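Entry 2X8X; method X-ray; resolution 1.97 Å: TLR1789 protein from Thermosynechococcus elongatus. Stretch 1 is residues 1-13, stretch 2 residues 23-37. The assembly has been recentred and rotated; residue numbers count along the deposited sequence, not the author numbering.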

# COMPACT_ATOMS: atom_id res chain seq x y z
N ASP A 1 -30.07 24.46 -12.88
CA ASP A 1 -30.22 22.97 -12.83
C ASP A 1 -31.33 22.49 -13.79
O ASP A 1 -32.24 21.73 -13.42
CB ASP A 1 -30.39 22.46 -11.37
CG ASP A 1 -30.51 23.60 -10.34
OD1 ASP A 1 -31.43 24.46 -10.47
OD2 ASP A 1 -29.67 23.62 -9.41
N GLU A 2 -31.22 22.95 -15.03
CA GLU A 2 -32.14 22.58 -16.11
C GLU A 2 -31.29 21.81 -17.12
O GLU A 2 -30.07 21.95 -17.08
CB GLU A 2 -32.75 23.84 -16.77
CG GLU A 2 -32.69 25.17 -15.95
CD GLU A 2 -33.39 25.09 -14.58
OE1 GLU A 2 -34.64 25.03 -14.53
OE2 GLU A 2 -32.69 25.09 -13.54
N PRO A 3 -31.90 21.00 -18.02
CA PRO A 3 -33.25 20.48 -18.17
C PRO A 3 -33.36 19.05 -17.63
O PRO A 3 -32.35 18.43 -17.28
CB PRO A 3 -33.41 20.44 -19.69
CG PRO A 3 -32.05 20.01 -20.17
CD PRO A 3 -31.11 20.77 -19.26
N LYS A 4 -34.59 18.53 -17.65
CA LYS A 4 -35.00 17.26 -17.05
C LYS A 4 -35.54 16.34 -18.16
O LYS A 4 -36.21 16.81 -19.05
CB LYS A 4 -36.14 17.55 -16.06
CG LYS A 4 -35.75 18.14 -14.67
CD LYS A 4 -37.01 18.63 -13.88
CE LYS A 4 -36.86 18.53 -12.32
NZ LYS A 4 -38.17 18.61 -11.51
N VAL A 5 -35.28 15.03 -18.12
CA VAL A 5 -35.81 14.07 -19.13
C VAL A 5 -36.47 12.87 -18.46
O VAL A 5 -35.95 12.35 -17.47
CB VAL A 5 -34.68 13.46 -20.04
CG1 VAL A 5 -35.29 12.60 -21.14
CG2 VAL A 5 -33.77 14.55 -20.64
N LEU A 6 -37.59 12.41 -19.00
CA LEU A 6 -38.24 11.18 -18.51
C LEU A 6 -37.68 9.87 -19.13
O LEU A 6 -37.60 9.75 -20.35
CB LEU A 6 -39.76 11.26 -18.69
CG LEU A 6 -40.64 10.04 -18.35
CD1 LEU A 6 -40.73 9.84 -16.84
CD2 LEU A 6 -42.05 10.16 -18.94
N ILE A 7 -37.37 8.88 -18.29
CA ILE A 7 -36.67 7.66 -18.68
C ILE A 7 -37.66 6.53 -18.87
O ILE A 7 -38.52 6.33 -18.02
CB ILE A 7 -35.61 7.23 -17.58
CG1 ILE A 7 -34.65 8.37 -17.24
CG2 ILE A 7 -34.82 5.93 -17.97
CD1 ILE A 7 -34.09 9.13 -18.47
N ALA A 8 -37.56 5.79 -20.00
CA ALA A 8 -38.41 4.60 -20.26
C ALA A 8 -37.80 3.25 -19.85
O ALA A 8 -38.54 2.33 -19.44
CB ALA A 8 -38.84 4.54 -21.71
N GLU A 9 -36.47 3.09 -20.02
CA GLU A 9 -35.80 1.84 -19.60
C GLU A 9 -34.38 2.15 -19.17
O GLU A 9 -33.76 3.13 -19.60
CB GLU A 9 -35.85 0.67 -20.64
CG GLU A 9 -35.02 0.85 -21.91
CD GLU A 9 -35.35 -0.19 -23.07
OE1 GLU A 9 -34.87 -1.35 -22.97
OE2 GLU A 9 -36.07 0.15 -24.07
N VAL A 10 -33.91 1.27 -18.31
CA VAL A 10 -32.56 1.36 -17.81
C VAL A 10 -31.98 -0.01 -18.12
O VAL A 10 -32.58 -1.04 -17.81
CB VAL A 10 -32.54 1.72 -16.28
CG1 VAL A 10 -31.08 1.79 -15.74
CG2 VAL A 10 -33.20 3.06 -16.06
N VAL A 11 -30.84 -0.03 -18.82
CA VAL A 11 -30.12 -1.29 -18.98
C VAL A 11 -28.69 -1.18 -18.43
O VAL A 11 -28.05 -0.11 -18.47
CB VAL A 11 -30.19 -1.82 -20.46
CG1 VAL A 11 -29.86 -0.68 -21.45
CG2 VAL A 11 -29.29 -3.09 -20.67
N VAL A 12 -28.20 -2.27 -17.88
CA VAL A 12 -26.79 -2.36 -17.48
C VAL A 12 -26.06 -3.30 -18.45
O VAL A 12 -26.49 -4.44 -18.61
CB VAL A 12 -26.69 -2.86 -16.02
CG1 VAL A 12 -25.24 -3.25 -15.65
CG2 VAL A 12 -27.25 -1.82 -15.07
N GLU A 13 -24.99 -2.81 -19.11
CA GLU A 13 -24.17 -3.64 -20.00
C GLU A 13 -22.75 -3.84 -19.48
O GLU A 13 -22.08 -2.88 -19.11
CB GLU A 13 -24.01 -3.00 -21.37
CG GLU A 13 -25.25 -3.01 -22.23
CD GLU A 13 -24.92 -2.58 -23.65
OE1 GLU A 13 -23.68 -2.40 -23.92
OE2 GLU A 13 -25.88 -2.41 -24.46
N VAL A 23 -25.32 -2.90 -9.48
CA VAL A 23 -25.46 -1.69 -10.28
C VAL A 23 -26.88 -1.14 -10.15
O VAL A 23 -27.07 0.07 -9.90
CB VAL A 23 -25.11 -1.95 -11.78
CG1 VAL A 23 -25.34 -0.69 -12.66
CG2 VAL A 23 -23.66 -2.41 -11.91
N TYR A 24 -27.89 -2.00 -10.31
CA TYR A 24 -29.27 -1.51 -10.15
C TYR A 24 -29.55 -0.99 -8.76
O TYR A 24 -30.29 -0.05 -8.62
CB TYR A 24 -30.28 -2.60 -10.46
CG TYR A 24 -30.52 -2.76 -11.93
CD1 TYR A 24 -31.07 -1.71 -12.69
CD2 TYR A 24 -30.21 -3.95 -12.58
CE1 TYR A 24 -31.27 -1.85 -14.06
CE2 TYR A 24 -30.44 -4.12 -13.94
CZ TYR A 24 -30.95 -3.06 -14.67
OH TYR A 24 -31.14 -3.20 -16.02
N GLN A 25 -28.98 -1.63 -7.75
CA GLN A 25 -29.16 -1.29 -6.34
C GLN A 25 -28.59 0.11 -6.07
O GLN A 25 -29.15 0.84 -5.31
CB GLN A 25 -28.39 -2.37 -5.56
CG GLN A 25 -28.46 -2.49 -4.04
CD GLN A 25 -28.05 -3.94 -3.54
OE1 GLN A 25 -27.13 -4.57 -4.10
NE2 GLN A 25 -28.73 -4.45 -2.50
N VAL A 26 -27.48 0.50 -6.70
CA VAL A 26 -26.76 1.72 -6.29
C VAL A 26 -27.16 2.97 -7.09
O VAL A 26 -26.93 4.08 -6.67
CB VAL A 26 -25.20 1.54 -6.31
CG1 VAL A 26 -24.76 0.31 -5.52
CG2 VAL A 26 -24.71 1.38 -7.68
N ILE A 27 -27.76 2.81 -8.24
CA ILE A 27 -28.15 3.98 -9.05
C ILE A 27 -29.54 4.46 -8.61
O ILE A 27 -30.29 3.71 -7.98
CB ILE A 27 -28.18 3.68 -10.58
CG1 ILE A 27 -29.33 2.71 -10.89
CG2 ILE A 27 -26.71 3.26 -11.05
CD1 ILE A 27 -29.34 2.04 -12.29
N SER A 28 -29.87 5.71 -8.90
CA SER A 28 -31.19 6.16 -8.55
C SER A 28 -32.08 6.21 -9.78
O SER A 28 -33.28 6.31 -9.65
CB SER A 28 -31.15 7.51 -7.82
OG SER A 28 -30.50 8.47 -8.68
N THR A 29 -31.49 6.18 -10.98
CA THR A 29 -32.27 6.29 -12.21
C THR A 29 -33.01 4.97 -12.48
O THR A 29 -32.39 3.87 -12.55
CB THR A 29 -31.41 6.77 -13.43
OG1 THR A 29 -30.69 7.98 -13.08
CG2 THR A 29 -32.33 7.06 -14.61
N ARG A 30 -34.33 5.09 -12.59
CA ARG A 30 -35.28 4.01 -12.84
C ARG A 30 -36.13 4.34 -14.09
O ARG A 30 -36.24 5.50 -14.47
CB ARG A 30 -36.28 3.83 -11.66
CG ARG A 30 -35.67 3.72 -10.21
CD ARG A 30 -35.00 2.37 -9.97
NE ARG A 30 -34.13 2.36 -8.77
CZ ARG A 30 -32.97 1.70 -8.66
NH1 ARG A 30 -32.49 0.96 -9.69
NH2 ARG A 30 -32.27 1.78 -7.50
N PRO A 31 -36.74 3.30 -14.70
CA PRO A 31 -37.81 3.52 -15.69
C PRO A 31 -38.93 4.25 -14.98
O PRO A 31 -39.32 3.84 -13.87
CB PRO A 31 -38.26 2.09 -16.07
CG PRO A 31 -37.14 1.16 -15.54
CD PRO A 31 -36.60 1.87 -14.35
N GLY A 32 -39.39 5.34 -15.57
CA GLY A 32 -40.48 6.14 -15.01
C GLY A 32 -40.02 7.36 -14.24
O GLY A 32 -40.86 8.18 -13.81
N SER A 33 -38.70 7.49 -14.07
CA SER A 33 -38.13 8.58 -13.28
C SER A 33 -37.65 9.68 -14.21
O SER A 33 -37.34 9.43 -15.38
CB SER A 33 -37.04 8.06 -12.31
OG SER A 33 -35.76 8.09 -12.90
N THR A 34 -37.66 10.92 -13.70
CA THR A 34 -37.13 12.10 -14.40
C THR A 34 -35.70 12.37 -13.93
O THR A 34 -35.46 12.49 -12.74
CB THR A 34 -38.01 13.33 -14.04
OG1 THR A 34 -39.39 13.12 -14.47
CG2 THR A 34 -37.48 14.63 -14.64
N THR A 35 -34.75 12.48 -14.85
CA THR A 35 -33.37 12.74 -14.48
C THR A 35 -32.75 13.98 -15.19
O THR A 35 -33.30 14.50 -16.19
CB THR A 35 -32.51 11.45 -14.67
OG1 THR A 35 -31.19 11.66 -14.16
CG2 THR A 35 -32.36 11.05 -16.16
N THR A 36 -31.63 14.48 -14.65
CA THR A 36 -30.77 15.44 -15.37
C THR A 36 -29.39 14.80 -15.70
O THR A 36 -29.07 13.68 -15.24
CB THR A 36 -30.57 16.74 -14.55
OG1 THR A 36 -29.92 16.44 -13.32
CG2 THR A 36 -31.90 17.42 -14.22
N ARG A 37 -28.57 15.52 -16.48
CA ARG A 37 -27.15 15.16 -16.74
C ARG A 37 -26.36 14.91 -15.42
O ARG A 37 -25.71 13.87 -15.27
CB ARG A 37 -26.43 16.25 -17.55
O HOH W 1 -29.92 -4.91 -17.67

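The contact has two halves, a short antiparallel ladder satisfied by backbone atoms and a valine face packed against a helix end, and together they bury 837 Å².

In the ladder, Val5 and Thr35 form a hydrogen-bonded pair: Val5 N donates to Thr35 O at 2.8 Å, and Thr35 N returns the bond to Val5 O at 2.9 Å. Both carbonyls also take a CA-H contact, Thr35 O from Lys4 CA at 3.4 Å and Val5 O from Thr34 CA at 3.3 Å. At Ile7 the pattern is half kept: Ile7 N donates to Ser33 O at 3.0 Å, but Ile7 O accepts from Gly32 N at 2.8 Å, while Ser33 N is bonded to Arg30 O within the type II turn running from Arg30 to Ser33. Both backbone polar atoms of Ile7 are thus paired with that turn. Gly32 suits the turn because at its phi of 98° a CB would be jammed against the preceding carbonyl. The turn closes on itself through Arg30 O, which accepts from Ser33 N at 3.2 Å and from Ser33 OG at 3.1 Å.

Beta-branched residues suit extended backbone, and Val5, Ile7, Thr34 and Thr35 are of that kind; Leu6 is the exception. Leu6 and Thr34 share one face of the ladder, where Leu6 CD1 reaches Gly32 O at 3.5 Å; Val5 and Thr35 lie on the other. Ile7 is buried, its CD1 3.5 Å from Thr35 CG2 and its CG1 3.7 Å from Thr29 CG2. In Thr29 and Thr35 the methyl packs on Ile7 while the hydroxyl finds a partner: Thr35 OG1 donates to Thr36 O at 3.1 Å, and Thr29 OG1 is bonded elsewhere in the structure.

Beyond the corner at Ala8, alternation along the strand sends Val10 and Val12 toward the second stretch and Val11 away. Val10 divides its methyls: CG1 meets Ile27 CD1 at 3.9 Å and Tyr24 CE1 at 4.0 Å, while CG2 lies 4.0 Å from Pro31 CD. Val12 CG2 packs 3.3 Å from Val23 CG1 and sits over a face of the Tyr24 ring, 4.1 Å from its centroid, a CH-pi contact.

The hydroxyl of Tyr24 lies at the polar margin of this packing. Its OH is 3.2 Å from Val10 O, and 2.7 Å from a water that accepts from Val12 N at 3.2 Å; the water thus links the strand's backbone to the tyrosine. At the helix end, Tyr24 O receives Arg30 NH1 at 2.6 Å and NH2 at 2.9 Å, tying the loop back to the helix. One acceptor pays for the packing: Thr29 O, 3.7 Å from Val10 CG2, is buried without a partner.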